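Local coordinates for protein endoglucanase FnCel5A (Fervidobacterium nodosum, PDB 3RJY) that probably hydrolyses internal beta-1,4-glucosidic bonds of cellulose, as expected of a family 5 endoglucanase built on a closed eight-stranded barrel, at residues 176-181 against 198-203; 143-148 against 180-185; 22-27 against 293-298; 211-216 against 265-270. All coordinates share one frame; numbering follows the deposited sequence.

How the contacts relate
Contacts 1 and 3 are buried in the barrel: contact 1 pairs strands 174-177 and 198-204, and contact 3 joins the end of strand 22-25 to the loop after strand 289-292. Their centres lie about 18 Å apart, and neither touches the other. Contact 2, partly buried, shares Asn180 and Trp181 with contact 1 and carries the same glucose, but joins two loops through ring-face packing instead of a strand ladder. Contact 4, about 20 Å from the chain centre, is outermost; with no direct hydrogen bond between its segments, it depends on water and aliphatic touches. It meets contact 3 where Ser265 OG is bonded to Gly298 O, and both reach a second glucose.

Contact 1. Residues 176-181 against 198-203; sequences IDVPNW and IIVSFH. With GLC (alpha-D-glucopyranose), chain C.
Ile176 and Asp177 pair with Val200 and Ser201 as adjacent parallel strands, the fifth and sixth of the closed (beta/alpha)8, or TIM, barrel typical of family 5 glycoside hydrolases. Ile176 stands opposite Val200 and Asp177 opposite Ser201, both CA pairs 4.8 Å apart. Backbone hydrogen bonds form the ladder. Ile176 straddles Val200, its N donating to Ile199 O at 2.8 Å and its O accepting from Ser201 N at 2.9 Å, which is the signature of a parallel bridge. Beyond the strand end, Val178 N still reaches Ser201 O at 2.9 Å, so the pairing outlasts the regular strand by one residue. A CA-H...O contact from Asp177 CA converges on the same Ser201 oxygen.

Apolar contacts follow the ladder. Val178 and Val200 cross at about a right angle, with Val178 CG2 3.8 Å from Val200 CG1. With CG1 anti to the backbone N (chi1 161°), Val178 sends CG2 to this meeting, and the same methyl also lies near Phe202 CB. Ile176 and Val200 occupy one face of the sheet, where Ile176 packs on Trp154 and Tyr158 of helix 151-166.

On the other face the groups are polar. The Asp177 carboxylate stands 79° from the His203 ring plane, with OD2 4.0 Å from NE2, too long for a bond; OD2 instead accepts from Glu144 N, and His203 ND1 is bonded to Glu144 OE2. Ser201 OG pairs with Phe257 O. At the far end of the 176-181 segment a bound glucose donates from its O3 to Trp181 O at 3.2 Å.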
# COMPACT_ATOMS: atom_id res chain seq x y z
N ILE A 176 -1.01 4.38 -8.81
CA ILE A 176 -2.25 3.81 -9.32
C ILE A 176 -2.34 2.30 -9.03
O ILE A 176 -1.54 1.51 -9.53
CB ILE A 176 -2.40 4.04 -10.86
CG1 ILE A 176 -1.99 5.48 -11.27
CG2 ILE A 176 -3.81 3.70 -11.32
CD1 ILE A 176 -2.69 6.64 -10.52
N ASP A 177 -3.34 1.90 -8.24
CA ASP A 177 -3.53 0.49 -7.93
C ASP A 177 -4.11 -0.30 -9.08
O ASP A 177 -4.95 0.18 -9.84
CB ASP A 177 -4.39 0.30 -6.68
CG ASP A 177 -3.66 0.59 -5.41
OD1 ASP A 177 -2.82 1.52 -5.40
OD2 ASP A 177 -3.96 -0.07 -4.41
N VAL A 178 -3.65 -1.54 -9.17
CA VAL A 178 -4.20 -2.52 -10.08
C VAL A 178 -5.62 -2.83 -9.57
O VAL A 178 -5.85 -2.80 -8.36
CB VAL A 178 -3.24 -3.77 -10.12
CG1 VAL A 178 -3.92 -4.99 -10.65
CG2 VAL A 178 -1.98 -3.43 -10.94
N PRO A 179 -6.59 -3.06 -10.49
CA PRO A 179 -7.95 -3.36 -10.06
C PRO A 179 -8.08 -4.80 -9.58
O PRO A 179 -7.09 -5.52 -9.49
CB PRO A 179 -8.76 -3.13 -11.33
CG PRO A 179 -7.82 -3.53 -12.43
CD PRO A 179 -6.48 -3.02 -11.97
N ASN A 180 -9.30 -5.21 -9.23
CA ASN A 180 -9.57 -6.56 -8.68
C ASN A 180 -8.69 -6.91 -7.47
O ASN A 180 -7.90 -7.86 -7.50
CB ASN A 180 -9.47 -7.62 -9.79
CG ASN A 180 -10.80 -8.24 -10.11
OD1 ASN A 180 -11.44 -7.89 -11.11
ND2 ASN A 180 -11.26 -9.16 -9.24
N TRP A 181 -8.83 -6.11 -6.41
CA TRP A 181 -8.03 -6.22 -5.19
C TRP A 181 -6.50 -6.05 -5.41
O TRP A 181 -5.70 -6.38 -4.53
CB TRP A 181 -8.36 -7.53 -4.42
CG TRP A 181 -9.84 -7.81 -4.19
CD1 TRP A 181 -10.62 -8.74 -4.84
CD2 TRP A 181 -10.71 -7.15 -3.25
NE1 TRP A 181 -11.91 -8.70 -4.36
CE2 TRP A 181 -11.99 -7.74 -3.39
CE3 TRP A 181 -10.54 -6.12 -2.32
CZ2 TRP A 181 -13.10 -7.33 -2.62
CZ3 TRP A 181 -11.64 -5.71 -1.56
CH2 TRP A 181 -12.90 -6.32 -1.72
N ILE A 198 3.60 8.77 -12.51
CA ILE A 198 2.77 7.76 -11.87
C ILE A 198 3.57 6.47 -11.67
O ILE A 198 4.56 6.21 -12.37
CB ILE A 198 1.45 7.49 -12.65
CG1 ILE A 198 1.74 6.99 -14.07
CG2 ILE A 198 0.54 8.76 -12.70
CD1 ILE A 198 0.56 6.35 -14.75
N ILE A 199 3.15 5.68 -10.68
CA ILE A 199 3.75 4.39 -10.41
C ILE A 199 2.57 3.43 -10.25
O ILE A 199 1.58 3.78 -9.62
CB ILE A 199 4.64 4.41 -9.11
CG1 ILE A 199 5.84 5.36 -9.28
CG2 ILE A 199 5.12 3.01 -8.74
CD1 ILE A 199 6.74 5.51 -8.03
N VAL A 200 2.67 2.25 -10.86
CA VAL A 200 1.61 1.26 -10.76
C VAL A 200 1.90 0.34 -9.57
O VAL A 200 3.05 -0.04 -9.33
CB VAL A 200 1.40 0.50 -12.11
CG1 VAL A 200 0.48 -0.70 -11.95
CG2 VAL A 200 0.86 1.44 -13.16
N SER A 201 0.88 0.05 -8.79
CA SER A 201 1.06 -0.80 -7.63
C SER A 201 0.16 -2.04 -7.67
O SER A 201 -1.02 -1.94 -8.00
CB SER A 201 0.81 -0.01 -6.34
OG SER A 201 1.02 -0.84 -5.21
N PHE A 202 0.75 -3.19 -7.35
CA PHE A 202 0.00 -4.43 -7.10
C PHE A 202 0.30 -4.94 -5.69
O PHE A 202 1.26 -4.51 -5.07
CB PHE A 202 0.25 -5.50 -8.19
CG PHE A 202 1.50 -6.35 -7.99
CD1 PHE A 202 1.40 -7.66 -7.50
CD2 PHE A 202 2.76 -5.86 -8.32
CE1 PHE A 202 2.55 -8.45 -7.34
CE2 PHE A 202 3.90 -6.65 -8.15
CZ PHE A 202 3.79 -7.93 -7.66
N HIS A 203 -0.55 -5.84 -5.19
CA HIS A 203 -0.37 -6.45 -3.87
C HIS A 203 -0.14 -7.94 -4.04
O HIS A 203 -0.64 -8.54 -4.99
CB HIS A 203 -1.57 -6.18 -2.97
CG HIS A 203 -1.74 -4.73 -2.63
ND1 HIS A 203 -2.86 -4.24 -1.99
CD2 HIS A 203 -0.94 -3.65 -2.84
CE1 HIS A 203 -2.74 -2.93 -1.82
NE2 HIS A 203 -1.58 -2.55 -2.33
C1 GLC C . -8.43 -9.69 -1.09
C2 GLC C . -7.34 -9.47 -2.16
C3 GLC C . -5.95 -9.30 -1.56
C4 GLC C . -5.90 -8.26 -0.44
C5 GLC C . -7.11 -8.35 0.48
C6 GLC C . -7.86 -7.01 0.69
O1 GLC C . -9.14 -10.92 -1.30
O2 GLC C . -7.33 -10.52 -3.09
O3 GLC C . -5.10 -8.87 -2.59
O4 GLC C . -4.76 -8.48 0.36
O5 GLC C . -7.90 -9.53 0.23
O6 GLC C . -6.92 -6.25 1.45

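Contact 2. Residues 143-148 against 180-185; sequences NEPAQN and NWSNYS. With GLC (alpha-D-glucopyranose), chain C.
Ala146 CB sits squarely over the six-membered ring of Trp181, 3.4 Å from its centroid and 13° off the ring normal, a close CH-pi contact. The opposite face of the indole carries the bound glucose, whose C1 lies 3.8 Å above the ring plane toward its rim. Two side chains approach the edge: Glu144 OE1 is 3.5 Å from Trp181 CE3, and Gln147 brings NE2 to 3.7 Å from Trp181 CZ2, its amide turned 71° from the indole. Trp181 CG is anti to its carbonyl carbon (chi1 -49°), which places the ring between alanine and sugar.

The backbone fixes the base of this sandwich, Trp181 N donating to Pro145 O at 2.8 Å. Glu144 and Pro145 belong to the Asn-Glu-Pro sequence that follows the fourth strand of the barrel, a hallmark of family 5. With an alanine here in place of Trp181, a gap is likely to open between Ala146 CB and the glucose, and the sugar would lose the flat surface it lies on.

Glu144 OE2, the partner of His203, receives a weak bond from glucose O6 at 3.3 Å. Glu144 CG passes close, at 3.2 Å, to Trp181 O. Further out, Ser182 OG, bonded to Val178 O, lies 3.5 Å from Glu144 CA. At the far end of the loop Asn183 OD1 accepts from Ser185 N, forming an Asx turn.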
# COMPACT_ATOMS: atom_id res chain seq x y z
N ASN A 143 -6.83 2.37 -2.58
CA ASN A 143 -6.37 1.02 -2.26
C ASN A 143 -7.31 -0.07 -2.78
O ASN A 143 -8.48 -0.12 -2.41
CB ASN A 143 -6.20 0.87 -0.75
CG ASN A 143 -5.79 -0.54 -0.33
OD1 ASN A 143 -6.61 -1.32 0.20
ND2 ASN A 143 -4.54 -0.88 -0.54
N GLU A 144 -6.76 -0.93 -3.64
CA GLU A 144 -7.42 -2.15 -4.08
C GLU A 144 -8.83 -1.92 -4.62
O GLU A 144 -9.82 -2.27 -3.94
CB GLU A 144 -7.43 -3.20 -2.97
CG GLU A 144 -6.06 -3.79 -2.67
CD GLU A 144 -6.11 -4.92 -1.65
OE1 GLU A 144 -7.21 -5.43 -1.34
OE2 GLU A 144 -5.04 -5.29 -1.14
N PRO A 145 -8.93 -1.32 -5.82
CA PRO A 145 -10.22 -1.27 -6.49
C PRO A 145 -10.76 -2.68 -6.68
O PRO A 145 -9.99 -3.61 -6.95
CB PRO A 145 -9.88 -0.63 -7.84
CG PRO A 145 -8.64 0.14 -7.58
CD PRO A 145 -7.87 -0.67 -6.62
N ALA A 146 -12.06 -2.83 -6.50
CA ALA A 146 -12.71 -4.14 -6.54
C ALA A 146 -14.23 -4.05 -6.61
O ALA A 146 -14.82 -2.95 -6.51
CB ALA A 146 -12.30 -4.96 -5.32
N GLN A 147 -14.85 -5.21 -6.80
CA GLN A 147 -16.30 -5.39 -6.82
C GLN A 147 -16.99 -4.50 -7.85
O GLN A 147 -16.69 -4.60 -9.04
CB GLN A 147 -16.87 -5.25 -5.41
CG GLN A 147 -16.37 -6.34 -4.47
CD GLN A 147 -16.66 -6.03 -3.03
OE1 GLN A 147 -16.79 -4.86 -2.64
NE2 GLN A 147 -16.74 -7.07 -2.20
N ASN A 148 -17.91 -3.66 -7.40
CA ASN A 148 -18.60 -2.73 -8.30
C ASN A 148 -17.67 -1.70 -8.93
O ASN A 148 -17.96 -1.19 -10.01
CB ASN A 148 -19.73 -2.01 -7.57
CG ASN A 148 -21.01 -2.82 -7.54
OD1 ASN A 148 -21.07 -3.91 -6.97
ND2 ASN A 148 -22.06 -2.28 -8.16
N ASN A 180 -9.30 -5.21 -9.23
CA ASN A 180 -9.57 -6.56 -8.68
C ASN A 180 -8.69 -6.91 -7.47
O ASN A 180 -7.90 -7.86 -7.50
CB ASN A 180 -9.47 -7.62 -9.79
CG ASN A 180 -10.80 -8.24 -10.11
OD1 ASN A 180 -11.44 -7.89 -11.11
ND2 ASN A 180 -11.26 -9.16 -9.24
N TRP A 181 -8.83 -6.11 -6.41
CA TRP A 181 -8.03 -6.22 -5.19
C TRP A 181 -6.50 -6.05 -5.41
O TRP A 181 -5.70 -6.38 -4.53
CB TRP A 181 -8.36 -7.53 -4.42
CG TRP A 181 -9.84 -7.81 -4.19
CD1 TRP A 181 -10.62 -8.74 -4.84
CD2 TRP A 181 -10.71 -7.15 -3.25
NE1 TRP A 181 -11.91 -8.70 -4.36
CE2 TRP A 181 -11.99 -7.74 -3.39
CE3 TRP A 181 -10.54 -6.12 -2.32
CZ2 TRP A 181 -13.10 -7.33 -2.62
CZ3 TRP A 181 -11.64 -5.71 -1.56
CH2 TRP A 181 -12.90 -6.32 -1.72
N SER A 182 -6.10 -5.52 -6.56
CA SER A 182 -4.69 -5.33 -6.96
C SER A 182 -3.90 -6.65 -7.07
O SER A 182 -2.69 -6.68 -6.88
CB SER A 182 -3.97 -4.33 -6.04
OG SER A 182 -4.66 -3.09 -6.01
N ASN A 183 -4.63 -7.73 -7.36
CA ASN A 183 -4.06 -9.05 -7.59
C ASN A 183 -3.23 -8.96 -8.86
O ASN A 183 -3.64 -8.31 -9.84
CB ASN A 183 -5.19 -10.08 -7.74
CG ASN A 183 -4.68 -11.52 -7.91
OD1 ASN A 183 -4.17 -11.89 -8.96
ND2 ASN A 183 -4.85 -12.33 -6.87
N TYR A 184 -2.06 -9.59 -8.83
CA TYR A 184 -1.09 -9.52 -9.95
C TYR A 184 -1.71 -9.83 -11.33
O TYR A 184 -1.32 -9.22 -12.32
CB TYR A 184 0.11 -10.45 -9.72
CG TYR A 184 -0.22 -11.89 -10.02
CD1 TYR A 184 0.08 -12.46 -11.26
CD2 TYR A 184 -0.92 -12.67 -9.08
CE1 TYR A 184 -0.27 -13.77 -11.55
CE2 TYR A 184 -1.26 -13.96 -9.35
CZ TYR A 184 -0.95 -14.51 -10.59
OH TYR A 184 -1.31 -15.81 -10.84
N SER A 185 -2.65 -10.78 -11.37
CA SER A 185 -3.13 -11.36 -12.64
C SER A 185 -4.05 -10.44 -13.43
O SER A 185 -4.38 -10.70 -14.60
CB SER A 185 -3.82 -12.72 -12.40
OG SER A 185 -5.06 -12.58 -11.71
C1 GLC C . -8.43 -9.69 -1.09
C2 GLC C . -7.34 -9.47 -2.16
C3 GLC C . -5.95 -9.30 -1.56
C4 GLC C . -5.90 -8.26 -0.44
C5 GLC C . -7.11 -8.35 0.48
C6 GLC C . -7.86 -7.01 0.69
O1 GLC C . -9.14 -10.92 -1.30
O2 GLC C . -7.33 -10.52 -3.09
O3 GLC C . -5.10 -8.87 -2.59
O4 GLC C . -4.76 -8.48 0.36
O5 GLC C . -7.90 -9.53 0.23
O6 GLC C . -6.92 -6.25 1.45

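Contact 3. Residues 22-27 against 293-298; sequences HGINMG and WEFCAG. With GLC (alpha-D-glucopyranose), chain D; PO4 (phosphate ion), chain E.
Asn25 and Trp293 meet at about a right angle where the barrel closes and the first strand, 22-25, lies beside the loop that follows the last, 289-292. Their amide and ring planes are 58° apart; Asn25 CB lies 3.4 Å from Trp293 CE3, and Asn25 OD1 comes in at the ring edge, in plane. That oxygen also accepts from Arg59 NH1, and ND2 donates to Gly259 O, so the amide is held at both ends.

The indole is layered: glucose C2 is 3.2 Å above one face, and Glu294 CG lies over the opposite face, each offset toward the rim. With Trp293 CG anti to the backbone N (chi1 -175°), NE1 reaches glucose O6 at 2.8 Å. The peptide bond between Trp293 and Glu294 is cis, as in many barrel glycosidases of this clan.

Phe295 is approached from two directions. Ile24 CD1 comes at the ring edge, 4.2 Å from Phe295 CD1, whereas Met26 runs alongside Phe295, pointing the same way, its chain bent so that SD lies 5.0 Å from the ring centroid and oblique to it, a Met-aromatic contact. Phe295 N binds Asn25 O. Gly27 leaves room for Glu294 CG. Glu294 bends back on its own loop, OE2 accepting from Ala297 N at 2.8 Å through its syn lone pair. Glu294 OE2 also accepts from a water oxygen at 2.7 Å, and that water donates to Gly27 O.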
# COMPACT_ATOMS: atom_id res chain seq x y z
N HIS A 22 12.75 -0.22 -0.11
CA HIS A 22 12.14 -1.24 0.75
C HIS A 22 11.44 -0.52 1.88
O HIS A 22 12.07 0.12 2.71
CB HIS A 22 13.20 -2.18 1.34
CG HIS A 22 13.87 -3.04 0.32
ND1 HIS A 22 14.70 -2.52 -0.65
CD2 HIS A 22 13.87 -4.38 0.14
CE1 HIS A 22 15.16 -3.51 -1.41
NE2 HIS A 22 14.67 -4.65 -0.94
N GLY A 23 10.12 -0.63 1.90
CA GLY A 23 9.32 0.11 2.83
C GLY A 23 8.46 -0.80 3.68
O GLY A 23 8.60 -2.03 3.63
N ILE A 24 7.60 -0.16 4.47
CA ILE A 24 6.71 -0.88 5.38
C ILE A 24 5.38 -0.12 5.51
O ILE A 24 5.35 1.10 5.40
CB ILE A 24 7.40 -1.14 6.76
CG1 ILE A 24 6.69 -2.26 7.54
CG2 ILE A 24 7.54 0.12 7.55
CD1 ILE A 24 7.55 -2.89 8.61
N ASN A 25 4.30 -0.87 5.70
CA ASN A 25 2.96 -0.31 5.89
C ASN A 25 2.71 -0.04 7.38
O ASN A 25 2.99 -0.88 8.23
CB ASN A 25 1.91 -1.29 5.37
CG ASN A 25 1.69 -1.18 3.88
OD1 ASN A 25 0.84 -0.41 3.42
ND2 ASN A 25 2.41 -1.99 3.11
N MET A 26 2.16 1.13 7.69
CA MET A 26 1.70 1.44 9.05
C MET A 26 0.24 0.97 9.15
O MET A 26 -0.69 1.77 9.04
CB MET A 26 1.86 2.94 9.31
CG MET A 26 1.47 3.41 10.68
SD MET A 26 2.49 2.80 12.06
CE MET A 26 4.09 3.55 11.74
N GLY A 27 0.06 -0.33 9.33
CA GLY A 27 -1.24 -0.99 9.22
C GLY A 27 -2.03 -0.87 10.50
O GLY A 27 -1.46 -0.58 11.55
N TRP A 293 3.60 -5.62 4.56
CA TRP A 293 2.41 -5.54 5.40
C TRP A 293 2.57 -6.50 6.61
O TRP A 293 2.56 -7.72 6.43
CB TRP A 293 1.15 -5.90 4.59
CG TRP A 293 -0.13 -5.71 5.37
CD1 TRP A 293 -0.77 -6.65 6.14
CD2 TRP A 293 -0.92 -4.51 5.46
NE1 TRP A 293 -1.90 -6.11 6.71
CE2 TRP A 293 -2.03 -4.80 6.30
CE3 TRP A 293 -0.81 -3.23 4.92
CZ2 TRP A 293 -3.00 -3.84 6.63
CZ3 TRP A 293 -1.79 -2.27 5.22
CH2 TRP A 293 -2.88 -2.59 6.06
N GLU A 294 2.73 -5.98 7.82
CA GLU A 294 2.79 -4.55 8.15
C GLU A 294 3.75 -4.33 9.33
O GLU A 294 4.44 -5.27 9.77
CB GLU A 294 1.39 -3.96 8.45
CG GLU A 294 0.35 -4.94 9.02
CD GLU A 294 0.60 -5.36 10.46
OE1 GLU A 294 0.07 -6.43 10.85
OE2 GLU A 294 1.31 -4.63 11.21
N PHE A 295 3.77 -3.11 9.84
CA PHE A 295 4.73 -2.71 10.88
C PHE A 295 4.68 -3.52 12.21
O PHE A 295 5.69 -4.10 12.60
CB PHE A 295 4.60 -1.19 11.14
CG PHE A 295 5.50 -0.67 12.23
CD1 PHE A 295 6.84 -1.04 12.29
CD2 PHE A 295 5.00 0.20 13.19
CE1 PHE A 295 7.66 -0.57 13.30
CE2 PHE A 295 5.82 0.69 14.19
CZ PHE A 295 7.15 0.30 14.25
N CYS A 296 3.54 -3.55 12.89
CA CYS A 296 3.56 -4.00 14.31
C CYS A 296 2.33 -4.74 14.85
O CYS A 296 2.20 -4.93 16.06
CB CYS A 296 3.86 -2.80 15.22
SG CYS A 296 2.51 -1.59 15.25
N ALA A 297 1.43 -5.17 13.99
CA ALA A 297 0.25 -5.87 14.48
C ALA A 297 0.35 -7.36 14.14
O ALA A 297 1.43 -7.94 14.28
CB ALA A 297 -1.03 -5.23 13.95
N GLY A 298 -0.75 -7.96 13.69
CA GLY A 298 -0.78 -9.41 13.43
C GLY A 298 0.09 -9.99 12.31
O GLY A 298 0.27 -11.22 12.24
C1 GLC D . -5.46 -5.05 5.07
C2 GLC D . -4.37 -5.76 4.25
C3 GLC D . -4.72 -7.21 3.95
C4 GLC D . -5.14 -8.00 5.19
C5 GLC D . -6.06 -7.19 6.10
C6 GLC D . -5.60 -7.14 7.57
O1 GLC D . -5.95 -3.87 4.41
O2 GLC D . -4.11 -5.07 3.06
O3 GLC D . -3.57 -7.82 3.43
O4 GLC D . -5.88 -9.14 4.79
O5 GLC D . -6.49 -5.96 5.49
O6 GLC D . -4.22 -7.22 7.92
P PO4 E . -4.56 -8.03 13.72
O1 PO4 E . -3.33 -7.59 12.98
O2 PO4 E . -4.51 -9.52 13.95
O3 PO4 E . -4.58 -7.30 15.04
O4 PO4 E . -5.83 -7.66 12.95
O HOH W 1 1.26 -1.89 11.40

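Contact 4. Residues 211-216 against 265-270; sequences THQGAE and SKADME. With GLC (alpha-D-glucopyranose), chain D.
Gln213 lays the end of its side chain against Ala267, NE2 being 3.5 Å from the methyl CB. This is van der Waals packing: the amide's polar partners lie elsewhere, NE2 donating to Val226 O and Phe210 O. Gln213 CG takes the position between backbone N and carbonyl carbon (chi1 67°), and the chain then extends so that CG and CD also pass alongside Ala267. A leucine at Gln213 would probably leave Val226 O and Phe210 O without their shared donor and let the loop shift against Ala267.

Lys266 methylenes pass the carbonyl oxygens of a turn, Lys266 CB 3.6 Å from Gln213 O and CD 3.5 Å from Gly214 O. The turn, type II from His212 to Ala215, has Gly214 at positive phi (79°). His212, which opens it, belongs to a glucose pocket.

Water makes the polar links. One molecule donates to Gly214 O at 3.1 Å and accepts from Lys266 NZ at 2.6 Å. A second accepts from Glu216 N at 3.0 Å and, weakly, from Lys266 NZ at 3.4 Å. Opposite charges are near without touching, Glu216 OE2 being 4.7 Å from Lys266 NZ.

The two segments belong to the loops that follow the sixth and seventh barrel strands, 198-204 and 256-261, and Asp268 is the N-cap of helix 269-285. Held by carbon contacts and bridging water, the loop carrying His212 meets this helix approach, while the lysine charge probably adds a mild longer-range attraction to Glu216.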
# COMPACT_ATOMS: atom_id res chain seq x y z
N THR A 211 -0.81 -17.31 3.26
CA THR A 211 -0.63 -16.00 3.90
C THR A 211 -1.77 -15.62 4.85
O THR A 211 -1.55 -14.89 5.82
CB THR A 211 -0.43 -14.84 2.89
OG1 THR A 211 -1.57 -14.74 2.04
CG2 THR A 211 0.84 -15.04 2.05
N HIS A 212 -2.97 -16.11 4.58
CA HIS A 212 -4.13 -15.72 5.38
C HIS A 212 -4.74 -16.85 6.17
O HIS A 212 -5.91 -16.77 6.58
CB HIS A 212 -5.17 -15.01 4.52
CG HIS A 212 -4.75 -13.63 4.10
ND1 HIS A 212 -5.29 -12.49 4.65
CD2 HIS A 212 -3.81 -13.23 3.21
CE1 HIS A 212 -4.70 -11.43 4.11
NE2 HIS A 212 -3.81 -11.85 3.24
N GLN A 213 -3.96 -17.91 6.40
CA GLN A 213 -4.40 -19.03 7.23
C GLN A 213 -4.63 -18.59 8.67
O GLN A 213 -3.77 -17.94 9.28
CB GLN A 213 -3.42 -20.20 7.15
CG GLN A 213 -2.02 -19.96 7.75
CD GLN A 213 -1.09 -21.14 7.49
OE1 GLN A 213 -1.24 -22.20 8.10
NE2 GLN A 213 -0.15 -20.96 6.57
N GLY A 214 -5.80 -18.93 9.19
CA GLY A 214 -6.19 -18.58 10.56
C GLY A 214 -6.65 -17.15 10.77
O GLY A 214 -6.93 -16.76 11.91
N ALA A 215 -6.72 -16.37 9.70
CA ALA A 215 -7.19 -14.98 9.77
C ALA A 215 -8.71 -14.98 9.93
O ALA A 215 -9.44 -15.23 8.96
CB ALA A 215 -6.78 -14.21 8.54
N GLU A 216 -9.16 -14.70 11.16
CA GLU A 216 -10.58 -14.70 11.53
C GLU A 216 -11.47 -13.80 10.66
O GLU A 216 -12.68 -14.04 10.57
CB GLU A 216 -10.77 -14.30 13.00
CG GLU A 216 -9.91 -15.09 14.01
CD GLU A 216 -10.67 -16.12 14.84
OE1 GLU A 216 -11.11 -17.16 14.29
OE2 GLU A 216 -10.81 -15.88 16.06
N SER A 265 0.73 -14.04 11.10
CA SER A 265 1.50 -14.66 12.18
C SER A 265 0.98 -16.04 12.67
O SER A 265 1.68 -16.74 13.41
CB SER A 265 1.65 -13.69 13.36
OG SER A 265 0.37 -13.22 13.79
N LYS A 266 -0.22 -16.43 12.23
CA LYS A 266 -0.75 -17.77 12.49
C LYS A 266 -0.24 -18.83 11.52
O LYS A 266 -0.56 -20.01 11.66
CB LYS A 266 -2.29 -17.76 12.56
CG LYS A 266 -2.80 -17.11 13.84
CD LYS A 266 -4.27 -17.37 14.09
CE LYS A 266 -4.72 -16.69 15.39
NZ LYS A 266 -6.18 -16.37 15.34
N ALA A 267 0.53 -18.40 10.52
CA ALA A 267 1.35 -19.29 9.71
C ALA A 267 2.63 -19.59 10.50
O ALA A 267 3.08 -18.75 11.27
CB ALA A 267 1.68 -18.63 8.37
N ASP A 268 3.23 -20.76 10.29
CA ASP A 268 4.48 -21.10 11.00
C ASP A 268 5.61 -20.17 10.55
O ASP A 268 5.73 -19.84 9.36
CB ASP A 268 4.86 -22.58 10.87
CG ASP A 268 5.44 -22.92 9.51
OD1 ASP A 268 4.68 -23.23 8.58
OD2 ASP A 268 6.68 -22.89 9.37
N MET A 269 6.41 -19.73 11.52
CA MET A 269 7.49 -18.75 11.30
C MET A 269 8.48 -19.13 10.19
O MET A 269 8.82 -18.30 9.34
CB MET A 269 8.23 -18.48 12.62
CG MET A 269 9.25 -17.37 12.53
SD MET A 269 8.62 -15.77 11.95
CE MET A 269 7.94 -15.10 13.46
N GLU A 270 8.95 -20.38 10.22
CA GLU A 270 9.86 -20.90 9.20
C GLU A 270 9.30 -20.69 7.79
O GLU A 270 10.01 -20.21 6.90
CB GLU A 270 10.14 -22.38 9.46
CG GLU A 270 11.18 -22.98 8.52
CD GLU A 270 11.40 -24.48 8.76
OE1 GLU A 270 12.53 -24.94 8.47
OE2 GLU A 270 10.47 -25.20 9.23
C1 GLC D . -5.46 -5.05 5.07
C2 GLC D . -4.37 -5.76 4.25
C3 GLC D . -4.72 -7.21 3.95
C4 GLC D . -5.14 -8.00 5.19
C5 GLC D . -6.06 -7.19 6.10
C6 GLC D . -5.60 -7.14 7.57
O1 GLC D . -5.95 -3.87 4.41
O2 GLC D . -4.11 -5.07 3.06
O3 GLC D . -3.57 -7.82 3.43
O4 GLC D . -5.88 -9.14 4.79
O5 GLC D . -6.49 -5.96 5.49
O6 GLC D . -4.22 -7.22 7.92
O HOH W 2 -7.51 -18.42 14.52
O HOH W 3 -7.29 -13.78 13.35